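PDB 3NIV: glutathione S-transferase from Legionella pneumophila subsp. pneumophila str. Philadelphia 1, which acts as a zeta-class glutathione S-transferase and probably isomerises maleylacetoacetate with the help of glutathione. Local coordinates for the interface of chains A and B. Residues are numbered along the deposited sequence; one frame, centred on the assembly and turned at random. Chains: chain A/B, Glutathione S-transferase.

The interface of chains A and B. Residues chain A 61, 66, 75, 78-79; chain B 90-91, 94-95.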
loop_
_atom_site.group_PDB
_atom_site.type_symbol
_atom_site.label_atom_id
_atom_site.label_comp_id
_atom_site.label_asym_id
_atom_site.label_seq_id
_atom_site.Cartn_x
_atom_site.Cartn_y
_atom_site.Cartn_z
ATOM N N ILE A 61 -3.814 19.896 7.561
ATOM C CA ILE A 61 -3.038 20.950 6.926
ATOM C C ILE A 61 -3.933 22.165 6.722
ATOM O O ILE A 61 -4.617 22.285 5.705
ATOM C CB ILE A 61 -2.516 20.485 5.564
ATOM C CG1 ILE A 61 -1.845 19.118 5.697
ATOM C CG2 ILE A 61 -1.543 21.490 5.006
ATOM C CD1 ILE A 61 -1.807 18.323 4.406
ATOM N N LEU A 66 -5.693 14.736 5.531
ATOM C CA LEU A 66 -5.101 13.728 4.663
ATOM C C LEU A 66 -4.789 12.424 5.415
ATOM O O LEU A 66 -4.109 12.435 6.438
ATOM C CB LEU A 66 -3.816 14.288 4.048
ATOM C CG LEU A 66 -2.970 13.357 3.182
ATOM C CD1 LEU A 66 -3.694 13.031 1.881
ATOM C CD2 LEU A 66 -1.591 13.978 2.910
ATOM N N TYR A 75 3.568 13.136 0.784
ATOM C CA TYR A 75 3.257 14.560 0.884
ATOM C C TYR A 75 4.402 15.299 1.576
ATOM O O TYR A 75 4.949 16.259 1.041
ATOM C CB TYR A 75 1.932 14.779 1.634
ATOM C CG TYR A 75 1.570 16.236 1.854
ATOM C CD1 TYR A 75 0.881 16.956 0.886
ATOM C CD2 TYR A 75 1.908 16.887 3.035
ATOM C CE1 TYR A 75 0.552 18.293 1.087
ATOM C CE2 TYR A 75 1.583 18.218 3.240
ATOM C CZ TYR A 75 0.907 18.913 2.264
ATOM O OH TYR A 75 0.585 20.235 2.468
ATOM N N GLU A 78 7.300 15.669 -0.463
ATOM C CA GLU A 78 7.133 16.605 -1.570
ATOM C C GLU A 78 7.281 18.065 -1.138
ATOM O O GLU A 78 7.966 18.847 -1.798
ATOM C CB GLU A 78 5.794 16.354 -2.283
ATOM C CG GLU A 78 5.309 17.506 -3.149
ATOM C CD GLU A 78 4.952 17.054 -4.555
ATOM O OE1 GLU A 78 5.236 15.883 -4.877
ATOM O OE2 GLU A 78 4.415 17.865 -5.341
ATOM N N ILE A 79 6.658 18.428 -0.020
ATOM C CA ILE A 79 6.750 19.796 0.479
ATOM C C ILE A 79 8.056 20.036 1.247
ATOM O O ILE A 79 8.516 21.175 1.363
ATOM C CB ILE A 79 5.549 20.172 1.355
ATOM C CG1 ILE A 79 5.538 19.351 2.644
ATOM C CG2 ILE A 79 4.246 19.947 0.605
ATOM C CD1 ILE A 79 4.482 19.792 3.630
ATOM N N PRO B 90 0.256 19.483 -4.367
ATOM C CA PRO B 90 0.739 18.427 -3.478
ATOM C C PRO B 90 -0.382 17.802 -2.650
ATOM O O PRO B 90 -0.385 16.582 -2.468
ATOM C CB PRO B 90 1.743 19.164 -2.587
ATOM C CG PRO B 90 2.242 20.278 -3.451
ATOM C CD PRO B 90 1.027 20.726 -4.217
ATOM N N PHE B 91 -1.330 18.611 -2.176
ATOM C CA PHE B 91 -2.413 18.064 -1.366
ATOM C C PHE B 91 -3.304 17.126 -2.156
ATOM O O PHE B 91 -3.619 16.031 -1.699
ATOM C CB PHE B 91 -3.270 19.156 -0.724
ATOM C CG PHE B 91 -4.393 18.614 0.111
ATOM C CD1 PHE B 91 -4.144 18.056 1.352
ATOM C CD2 PHE B 91 -5.699 18.635 -0.350
ATOM C CE1 PHE B 91 -5.188 17.541 2.127
ATOM C CE2 PHE B 91 -6.741 18.120 0.418
ATOM C CZ PHE B 91 -6.480 17.575 1.657
ATOM N N ALA B 94 -1.506 14.045 -3.051
ATOM C CA ALA B 94 -1.479 13.142 -1.899
ATOM C C ALA B 94 -2.843 12.510 -1.649
ATOM O O ALA B 94 -2.945 11.319 -1.368
ATOM C CB ALA B 94 -0.999 13.878 -0.650
ATOM N N THR B 95 -3.883 13.326 -1.764
ATOM C CA THR B 95 -5.259 12.904 -1.541
ATOM C C THR B 95 -5.685 11.773 -2.473
ATOM O O THR B 95 -6.368 10.838 -2.074
ATOM C CB THR B 95 -6.198 14.108 -1.713
ATOM O OG1 THR B 95 -5.897 15.074 -0.701
ATOM C CG2 THR B 95 -7.649 13.703 -1.610
#
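A:Tyr75 turns one edge of its ring to the first turn of B helix 90-106. Ring atom CD1 lies 3.6 Å from the carbonyl O of B:Pro90, and CE1 lies near the backbone N of B:Phe91. The B:Pro90–B:Phe91 peptide thus meets the ring rim in its plane, not over a face. At the root of the side chain, A:Tyr75 CB touches the methyl CB of B:Ala94.

A:Leu66 fits its forked end against the next turn. Its CD2 packs on B:Ala94 CB at 3.6 Å, while CD1 reaches the backbone N of B:Thr95. CG is anti to the backbone N (chi1 175°); with chi2 at 69° this puts CD1 and CD2 against the B helix. The B:Phe91 ring presents its CD1–CE1 side to chain A. CD1 meets A:Ile61 CD1 at 3.9 Å, and CE1 meets A:Leu66 CB.

At the helix start, the B:Pro90 ring crosses the bent chain of A:Glu78 at about a right angle, with CG 3.8 Å from the carboxylate OE2.

A:Ile79 CG2, which also comes near B:Pro90 CB, lies over one face of the A:Tyr75 ring, offset toward the rim, and probably helps to fix the ring's rotation. B:Thr95 OG1 donates to B:Phe91 O (2.7 Å) and sits above the B:Phe91 ring near its rim.

The mainly apolar patch joins strands 58-61 and 64-67 and helix 69-79 of the N-terminal thioredoxin-like domain to the partner's first C-terminal-domain helix. Repeated by the two-fold, it probably helps to hold together the dimer typical of the family.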